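Local coordinates for putative branched-chain amino acid ABC transporter (Chromobacterium violaceum, PDB 4PYR), which is of uncertain function but belongs to the LppC lipoprotein family, binds glutathione between its two lobes, and may act as an enzyme regulator, at residues L138-A141 and F142-W146; L205-G208 and G209-E213; G254-A257 and Y258-A261; A19-V22 and R23-V26. One frame throughout, in Å; residues are numbered along the deposited sequence. Where two conformers were deposited one is given.

Interaction 1 of 4, residues L138-A141 and F142-W146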
loop_
_atom_site.group_PDB
_atom_site.type_symbol
_atom_site.label_atom_id
_atom_site.label_comp_id
_atom_site.label_asym_id
_atom_site.label_seq_id
_atom_site.Cartn_x
_atom_site.Cartn_y
_atom_site.Cartn_z
ATOM N N LEU A 138 0.564 -12.179 -4.419
ATOM C CA LEU A 138 -0.134 -12.235 -3.148
ATOM C C LEU A 138 -0.122 -13.624 -2.562
ATOM O O LEU A 138 0.035 -13.835 -1.365
ATOM C CB LEU A 138 -1.618 -11.799 -3.325
ATOM C CG LEU A 138 -1.795 -10.326 -3.512
ATOM C CD1 LEU A 138 -3.235 -10.022 -3.842
ATOM C CD2 LEU A 138 -1.423 -9.542 -2.283
ATOM N N GLY A 139 -0.363 -14.606 -3.415
ATOM C CA GLY A 139 -0.465 -15.935 -2.918
ATOM C C GLY A 139 0.861 -16.427 -2.345
ATOM O O GLY A 139 0.840 -17.022 -1.293
ATOM N N LYS A 140 1.960 -16.164 -3.058
ATOM C CA LYS A 140 3.307 -16.544 -2.536
ATOM C C LYS A 140 3.574 -15.880 -1.187
ATOM O O LYS A 140 4.016 -16.550 -0.224
ATOM C CB LYS A 140 4.380 -16.181 -3.584
ATOM C CG LYS A 140 5.832 -16.273 -3.111
ATOM C CD LYS A 140 6.218 -17.691 -2.774
ATOM C CE LYS A 140 7.739 -17.787 -2.726
ATOM N NZ LYS A 140 8.348 -18.886 -1.906
ATOM N N ALA A 141 3.312 -14.571 -1.110
ATOM C CA ALA A 141 3.560 -13.845 0.112
ATOM C C ALA A 141 2.701 -14.353 1.259
ATOM O O ALA A 141 3.163 -14.471 2.379
ATOM C CB ALA A 141 3.384 -12.361 -0.126
ATOM N N PHE A 142 1.401 -14.639 0.972
ATOM C CA PHE A 142 0.554 -15.229 1.991
ATOM C C PHE A 142 1.117 -16.582 2.489
ATOM O O PHE A 142 1.209 -16.857 3.688
ATOM C CB PHE A 142 -0.889 -15.370 1.456
ATOM C CG PHE A 142 -1.840 -15.914 2.469
ATOM C CD1 PHE A 142 -1.840 -17.260 2.810
ATOM C CD2 PHE A 142 -2.731 -15.076 3.109
ATOM C CE1 PHE A 142 -2.678 -17.742 3.791
ATOM C CE2 PHE A 142 -3.572 -15.563 4.082
ATOM C CZ PHE A 142 -3.589 -16.894 4.408
ATOM N N ALA A 143 1.416 -17.443 1.541
ATOM C CA ALA A 143 1.833 -18.786 1.827
ATOM C C ALA A 143 3.143 -18.775 2.622
ATOM O O ALA A 143 3.287 -19.531 3.572
ATOM C CB ALA A 143 2.008 -19.528 0.537
ATOM N N ASP A 144 4.044 -17.893 2.250
ATOM C CA ASP A 144 5.333 -17.823 2.990
ATOM C C ASP A 144 5.106 -17.409 4.441
ATOM O O ASP A 144 5.771 -17.942 5.383
ATOM C CB ASP A 144 6.286 -16.854 2.311
ATOM C CG ASP A 144 6.945 -17.442 1.059
ATOM O OD1 ASP A 144 6.812 -18.659 0.792
ATOM O OD2 ASP A 144 7.577 -16.690 0.297
ATOM N N GLU A 145 4.265 -16.392 4.634
ATOM C CA GLU A 145 3.959 -15.920 5.966
ATOM C C GLU A 145 3.249 -16.978 6.809
ATOM O O GLU A 145 3.571 -17.182 7.966
ATOM C CB GLU A 145 3.139 -14.635 5.906
ATOM C CG GLU A 145 2.967 -13.974 7.274
ATOM C CD GLU A 145 4.255 -13.375 7.848
ATOM O OE1 GLU A 145 5.230 -13.006 7.140
ATOM O OE2 GLU A 145 4.247 -13.190 9.072
ATOM N N TRP A 146 2.270 -17.665 6.221
ATOM C CA TRP A 146 1.552 -18.725 6.924
ATOM C C TRP A 146 2.535 -19.801 7.404
ATOM O O TRP A 146 2.489 -20.241 8.547
ATOM C CB TRP A 146 0.465 -19.397 5.962
ATOM C CG TRP A 146 -0.407 -20.307 6.746
ATOM C CD1 TRP A 146 -0.245 -21.642 6.952
ATOM C CD2 TRP A 146 -1.539 -19.916 7.509
ATOM N NE1 TRP A 146 -1.205 -22.109 7.812
ATOM C CE2 TRP A 146 -2.030 -21.068 8.149
ATOM C CE3 TRP A 146 -2.202 -18.689 7.699
ATOM C CZ2 TRP A 146 -3.127 -21.033 9.016
ATOM C CZ3 TRP A 146 -3.266 -18.659 8.524
ATOM C CH2 TRP A 146 -3.725 -19.827 9.187
#
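Lys140 leaves the helix with CG anti to its backbone N (chi1 170°) and folds back at chi2 (65°), while Asp144, one turn later, sets CG opposite its carbonyl carbon (chi1 -77°); the two polar ends are thereby brought together on the outer face of helix 133-150. The ammonium group bridges the carboxylate: Lys140 NZ lies 3.1 Å from Asp144 OD1, a salt bridge received on the syn lone pair of that oxygen, and makes a second, weak bond of 3.2 Å to Asp144 OD2. Lys140 CE also lies 3.2 Å from Asp144 OD2; the two side chains meet at a slant. Beneath this i to i+4 pair the alpha-helical hydrogen bonds run regularly. Phe142 N donates to Leu138 O at 2.8 Å, and Asp144 N to Lys140 O at 2.8 Å; the bond from Glu145 N to Ala141 O is longer, at 3.2 Å. Phe142 and Ala143 turn to the other side of the helix and rest on Leu127 of strand 125-129, the first strand of the beta-alpha-beta unit that continues to strand 155-158. Helix 106-119 covers another flank, where Ala141 touches Glu107 and the carboxylate of Glu145 makes a salt bridge to Arg115. The lysine-aspartate pair is exposed, so solvent probably screens much of its attraction, and Lys140 also touches a crystal neighbour. With one clear bond and one weak one, the bridge ties two successive helical turns through their surface side chains, while apolar groups of the same turns face the sheet.

Interaction 2 of 4, residues L205-G208 and G209-E213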
loop_
_atom_site.group_PDB
_atom_site.type_symbol
_atom_site.label_atom_id
_atom_site.label_comp_id
_atom_site.label_asym_id
_atom_site.label_seq_id
_atom_site.Cartn_x
_atom_site.Cartn_y
_atom_site.Cartn_z
ATOM N N LEU A 205 -9.743 -6.871 -3.305
ATOM C CA LEU A 205 -11.206 -7.075 -3.470
ATOM C C LEU A 205 -12.060 -5.854 -3.321
ATOM O O LEU A 205 -13.239 -5.867 -3.704
ATOM C CB LEU A 205 -11.683 -8.136 -2.482
ATOM C CG LEU A 205 -10.939 -9.459 -2.632
ATOM C CD1 LEU A 205 -11.524 -10.439 -1.656
ATOM C CD2 LEU A 205 -11.003 -10.002 -4.053
ATOM N N ASN A 206 -11.493 -4.791 -2.751
ATOM C CA ASN A 206 -12.230 -3.569 -2.492
ATOM C C ASN A 206 -11.950 -2.587 -3.614
ATOM O O ASN A 206 -11.006 -1.800 -3.617
ATOM C CB ASN A 206 -11.845 -3.008 -1.102
ATOM C CG ASN A 206 -12.694 -1.815 -0.696
ATOM O OD1 ASN A 206 -13.786 -1.597 -1.246
ATOM N ND2 ASN A 206 -12.220 -1.034 0.289
ATOM N N VAL A 207 -12.786 -2.670 -4.630
ATOM C CA VAL A 207 -12.561 -1.913 -5.836
ATOM C C VAL A 207 -13.444 -0.686 -5.917
ATOM O O VAL A 207 -13.111 0.274 -6.642
ATOM C CB VAL A 207 -12.737 -2.805 -7.089
ATOM C CG1 VAL A 207 -14.198 -3.166 -7.300
ATOM C CG2 VAL A 207 -12.187 -2.075 -8.310
ATOM N N GLY A 208 -14.538 -0.696 -5.153
ATOM C CA GLY A 208 -15.493 0.369 -5.138
ATOM C C GLY A 208 -16.772 -0.029 -5.832
ATOM O O GLY A 208 -16.847 -1.106 -6.407
ATOM N N GLY A 209 -17.758 0.847 -5.771
ATOM C CA GLY A 209 -19.078 0.582 -6.376
ATOM C C GLY A 209 -19.848 -0.575 -5.736
ATOM O O GLY A 209 -19.502 -1.068 -4.661
HETATM N N MSE A 210 -20.927 -1.001 -6.405
HETATM C CA MSE A 210 -21.737 -2.123 -5.927
HETATM C C MSE A 210 -21.007 -3.423 -6.070
HETATM O O MSE A 210 -20.607 -3.778 -7.181
HETATM C CB MSE A 210 -23.010 -2.292 -6.756
HETATM C CG MSE A 210 -24.125 -2.749 -5.840
HETATM SE SE MSE A 210 -24.654 -1.134 -4.870
HETATM C CE MSE A 210 -26.188 -0.633 -6.017
ATOM N N GLN A 211 -20.800 -4.123 -4.953
ATOM C CA GLN A 211 -20.136 -5.442 -4.936
ATOM C C GLN A 211 -20.971 -6.452 -4.130
ATOM O O GLN A 211 -20.481 -7.079 -3.208
ATOM C CB GLN A 211 -18.708 -5.301 -4.344
ATOM C CG GLN A 211 -17.789 -4.492 -5.235
ATOM C CD GLN A 211 -16.324 -4.600 -4.810
ATOM O OE1 GLN A 211 -15.652 -5.569 -5.106
ATOM N NE2 GLN A 211 -15.829 -3.573 -4.136
ATOM N N PRO A 212 -22.265 -6.627 -4.490
ATOM C CA PRO A 212 -23.115 -7.491 -3.651
ATOM C C PRO A 212 -22.701 -8.946 -3.550
ATOM O O PRO A 212 -22.988 -9.590 -2.529
ATOM C CB PRO A 212 -24.495 -7.408 -4.323
ATOM C CG PRO A 212 -24.198 -7.018 -5.720
ATOM C CD PRO A 212 -22.958 -6.182 -5.708
ATOM N N GLU A 213 -21.977 -9.460 -4.569
ATOM C CA GLU A 213 -21.506 -10.874 -4.488
ATOM C C GLU A 213 -20.413 -11.104 -3.481
ATOM O O GLU A 213 -20.234 -12.230 -3.043
ATOM C CB GLU A 213 -21.027 -11.429 -5.837
ATOM C CG GLU A 213 -22.181 -11.601 -6.829
ATOM C CD GLU A 213 -22.689 -10.271 -7.327
ATOM O OE1 GLU A 213 -21.820 -9.363 -7.556
ATOM O OE2 GLU A 213 -23.891 -10.134 -7.441
#
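Gln211 reaches back across the bend to the backbone of 205-208, its CB directed at that segment and CG set opposite the carbonyl carbon (chi1 -67°). CG comes first, 3.7 Å from Gly208 O. The chain then runs extended to CD, which packs 3.6 Å from Val207 CG1 and lies 3.5 Å from Leu205 O. At the tip, one end of the amide faces Leu205 O and the other faces the backbone nitrogens Val207 N and Gly208 N. The modelled orientation is doubtful: Gln211 OE1 sits 2.8 Å from Leu205 O, two acceptors together, and the amide is probably turned over. Gly208 (phi 107°) and Gly209 (phi 65°) carry the bend through backbone angles that glycine readily adopts. All of this belongs to the irregular loop joining strand 199-201 to strand 218-220. The side chain of Asn206 has other partners, with ND2 hydrogen-bonded to Asp221, and Gln211 also touches Val183 of helix 183-192. With its amide turned back, Gln211 could offer its nitrogen to Leu205 O and its oxygen to the two backbone nitrogens, so that both ends of one amide would fasten Gln211 to the backbone of 205-208, across the bend.

Interaction 3 of 4, residues G254-A257 and Y258-A261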
loop_
_atom_site.group_PDB
_atom_site.type_symbol
_atom_site.label_atom_id
_atom_site.label_comp_id
_atom_site.label_asym_id
_atom_site.label_seq_id
_atom_site.Cartn_x
_atom_site.Cartn_y
_atom_site.Cartn_z
ATOM N N GLY A 254 -0.583 10.282 -0.484
ATOM C CA GLY A 254 -0.112 11.672 -0.426
ATOM C C GLY A 254 -0.235 12.314 0.942
ATOM O O GLY A 254 0.702 12.997 1.434
ATOM N N ILE A 255 -1.380 12.086 1.589
ATOM C CA ILE A 255 -1.584 12.614 2.929
ATOM C C ILE A 255 -0.494 12.052 3.827
ATOM O O ILE A 255 0.155 12.822 4.551
ATOM C CB ILE A 255 -2.959 12.236 3.486
ATOM C CG1 ILE A 255 -4.021 13.042 2.714
ATOM C CG2 ILE A 255 -3.040 12.443 4.994
ATOM C CD1 ILE A 255 -5.419 12.611 3.002
ATOM N N ASP A 256 -0.347 10.754 3.889
ATOM C CA ASP A 256 0.684 10.185 4.812
ATOM C C ASP A 256 2.119 10.539 4.414
ATOM O O ASP A 256 2.973 10.637 5.310
ATOM C CB ASP A 256 0.534 8.685 4.934
ATOM C CG ASP A 256 -0.574 8.270 5.885
ATOM O OD1 ASP A 256 -1.195 9.117 6.568
ATOM O OD2 ASP A 256 -0.813 7.065 5.973
ATOM N N ALA A 257 2.383 10.776 3.133
ATOM C CA ALA A 257 3.756 11.166 2.693
ATOM C C ALA A 257 4.074 12.551 3.297
ATOM O O ALA A 257 5.183 12.778 3.800
ATOM C CB ALA A 257 3.859 11.197 1.161
ATOM N N TYR A 258 3.107 13.483 3.218
ATOM C CA TYR A 258 3.233 14.759 3.829
ATOM C C TYR A 258 3.521 14.578 5.334
ATOM O O TYR A 258 4.478 15.168 5.861
ATOM C CB TYR A 258 1.975 15.579 3.686
ATOM C CG TYR A 258 2.097 16.863 4.471
ATOM C CD1 TYR A 258 2.618 17.977 3.895
ATOM C CD2 TYR A 258 1.656 16.964 5.802
ATOM C CE1 TYR A 258 2.707 19.190 4.609
ATOM C CE2 TYR A 258 1.767 18.141 6.520
ATOM C CZ TYR A 258 2.303 19.236 5.920
ATOM O OH TYR A 258 2.455 20.416 6.623
ATOM N N ARG A 259 2.719 13.743 6.018
ATOM C CA ARG A 259 2.844 13.608 7.460
ATOM C C ARG A 259 4.168 13.022 7.866
ATOM O O ARG A 259 4.768 13.493 8.835
ATOM C CB ARG A 259 1.708 12.805 8.040
ATOM C CG ARG A 259 0.328 13.458 7.760
ATOM C CD ARG A 259 -0.884 12.580 8.126
ATOM N NE ARG A 259 -0.932 12.262 9.547
ATOM C CZ ARG A 259 -1.424 11.169 10.093
ATOM N NH1 ARG A 259 -1.928 10.188 9.346
ATOM N NH2 ARG A 259 -1.432 11.037 11.399
ATOM N N LEU A 260 4.593 11.992 7.146
ATOM C CA LEU A 260 5.914 11.371 7.407
ATOM C C LEU A 260 7.054 12.309 7.109
ATOM O O LEU A 260 8.028 12.370 7.887
ATOM C CB LEU A 260 6.107 10.107 6.603
ATOM C CG LEU A 260 5.466 8.859 7.105
ATOM C CD1 LEU A 260 5.757 7.766 6.075
ATOM C CD2 LEU A 260 6.022 8.468 8.443
ATOM N N ALA A 261 6.960 13.054 6.015
ATOM C CA ALA A 261 7.998 14.037 5.674
ATOM C C ALA A 261 8.192 15.022 6.784
ATOM O O ALA A 261 9.339 15.331 7.159
ATOM C CB ALA A 261 7.644 14.760 4.394
#
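Asp256 and Arg259 form a salt bridge between residues three apart on helix 245-265, a helix that reaches strand 62-64 of one lobe of this periplasmic-binding-protein fold. The two side chains run alongside each other in the same direction. Arg259 NH1 donates to Asp256 OD1 at 3.1 Å, a bent bond with an N-H...O angle of 138°. The carboxylate oxygen is approached on its syn side, and the carboxylate and guanidinium planes stand 52° apart, so the groups do not pair flat. The arginine chain gets there by a bend at chi3 (62°), after its aliphatic part has passed Ile255: Arg259 CD packs 3.8 Å from Ile255 CG2. Both charges have further partners. Asp256 OD1 accepts a hydrogen bond from Val278 N, and OD2 is hydrogen-bonded to Thr279 OG1, while Arg259 NH2 makes a salt bridge to Asp276 and has Arg235 close by; this buried network probably balances the arginine's charge. Ala257, the third residue of the contact, faces the sheet, touching Ile64 of strand 62-64, and its carbonyl carries the helix onward to Ala261 N at 2.9 Å. Tyr258 packs on Ala29 and Ala30 of helix 16-33, and its hydroxyl is hydrogen-bonded to Ser35, just after that helix. Asp256 also serves the helix through its backbone: its O accepts Leu260 N at 2.8 Å, and Leu260 CB lies 3.4 Å from the same oxygen.

Interaction 4 of 4, residues A19-V22 and R23-V26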
loop_
_atom_site.group_PDB
_atom_site.type_symbol
_atom_site.label_atom_id
_atom_site.label_comp_id
_atom_site.label_asym_id
_atom_site.label_seq_id
_atom_site.Cartn_x
_atom_site.Cartn_y
_atom_site.Cartn_z
ATOM N N ALA A 19 0.772 10.680 -10.179
ATOM C CA ALA A 19 1.544 11.708 -9.488
ATOM C C ALA A 19 0.648 12.884 -9.100
ATOM O O ALA A 19 0.748 13.367 -7.979
ATOM C CB ALA A 19 2.682 12.195 -10.377
ATOM N N ALA A 20 -0.276 13.257 -10.000
ATOM C CA ALA A 20 -1.172 14.375 -9.736
ATOM C C ALA A 20 -2.089 14.069 -8.548
ATOM O O ALA A 20 -2.332 14.941 -7.725
ATOM C CB ALA A 20 -1.986 14.696 -10.966
ATOM N N VAL A 21 -2.572 12.830 -8.430
ATOM C CA VAL A 21 -3.401 12.430 -7.291
ATOM C C VAL A 21 -2.619 12.419 -5.981
ATOM O O VAL A 21 -3.089 12.956 -4.971
ATOM C CB VAL A 21 -4.147 11.086 -7.598
ATOM C CG1 VAL A 21 -5.010 10.704 -6.421
ATOM C CG2 VAL A 21 -5.026 11.208 -8.870
ATOM N N VAL A 22 -1.412 11.875 -6.035
ATOM C CA VAL A 22 -0.548 11.941 -4.873
ATOM C C VAL A 22 -0.322 13.391 -4.455
ATOM O O VAL A 22 -0.444 13.721 -3.247
ATOM C CB VAL A 22 0.772 11.255 -5.155
ATOM C CG1 VAL A 22 1.749 11.463 -4.010
ATOM C CG2 VAL A 22 0.608 9.747 -5.408
ATOM N N ARG A 23 0.005 14.250 -5.414
ATOM C CA ARG A 23 0.197 15.670 -5.118
ATOM C C ARG A 23 -1.020 16.271 -4.424
ATOM O O ARG A 23 -0.884 17.079 -3.499
ATOM C CB ARG A 23 0.503 16.485 -6.385
ATOM C CG ARG A 23 1.918 16.410 -6.872
ATOM C CD ARG A 23 2.209 17.472 -7.901
ATOM N NE ARG A 23 3.443 17.223 -8.593
ATOM C CZ ARG A 23 4.640 17.568 -8.112
ATOM N NH1 ARG A 23 4.740 18.203 -6.941
ATOM N NH2 ARG A 23 5.719 17.307 -8.803
ATOM N N SER A 24 -2.212 15.890 -4.870
ATOM C CA SER A 24 -3.426 16.493 -4.328
ATOM C C SER A 24 -3.595 16.073 -2.863
ATOM O O SER A 24 -4.138 16.821 -2.060
ATOM C CB SER A 24 -4.663 16.137 -5.178
ATOM O OG SER A 24 -5.062 14.776 -5.048
ATOM N N GLY A 25 -3.115 14.887 -2.503
ATOM C CA GLY A 25 -3.159 14.443 -1.126
ATOM C C GLY A 25 -2.137 15.174 -0.267
ATOM O O GLY A 25 -2.438 15.554 0.866
ATOM N N VAL A 26 -0.918 15.316 -0.786
ATOM C CA VAL A 26 0.116 16.085 -0.104
ATOM C C VAL A 26 -0.373 17.479 0.188
ATOM O O VAL A 26 -0.223 17.977 1.344
ATOM C CB VAL A 26 1.436 16.174 -0.921
ATOM C CG1 VAL A 26 2.461 17.071 -0.225
ATOM C CG2 VAL A 26 2.022 14.797 -1.172
#
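Main-chain hydrogen bonds make up most of the contact between 19-22 and 23-26. Arg23 N donates to Ala19 O at 2.8 Å, and Val26 N to Val22 O at 3.0 Å, the latter nearly straight with an N-H...O angle of 169°. Gly25 N is shared: its bond to Val21 O measures 3.1 Å, and a weak, strongly bent one goes to Val22 O. A side chain joins in at Ser24. In the conformer given, OG stands between the backbone N and the carbonyl carbon (chi1 71°) and donates to Val21 O at 2.7 Å, so that this oxygen accepts from both Ser24 OG and Gly25 N; the serine has a second conformer, so this bond may not be present throughout. These turns belong to helix 16-33, the crossover helix of a beta-alpha-beta unit with strands 2-8 and 36-42. Apolar contacts fasten it on the sheet side, where Val22 packs on Leu8 and Val26 on Val6 and Leu38; between the two valines themselves the approach is loose, Val22 CG1 to Val26 CG2 being 4.4 Å. On another face Val21 meets Leu250 and Tyr251 of helix 245-265. The polar end of Arg23 forms a third group: CG brushes Ala19 O at 3.4 Å, the chain runs extended to NE, and NH1 donates to Val6 O and NH2 to Val41 O, tying the helix to the backbones of both strands.

Interactions 3 and 4 lie on neighbouring helices of one lobe, their centres 11 Å apart, and touch directly: Val26 CG2 packs 3.4 Å from Gly254 O, and Ile255 CG1 lies 3.5 Å from Gly25 O. Interactions 1 and 2 belong to the other lobe; their nearest atoms are about 7 Å apart and do not touch. Glutathione sits between the lobes, approached from both: the side chain of Val22 is about 7 Å from it and that of Lys140 about 9 Å. None of the eight segments contains a pocket residue, but Arg137 directly precedes Leu138, Leu253 directly precedes Gly254, and Val22 rests on Leu86. The centres of interactions 1 and 4 are 31 Å apart.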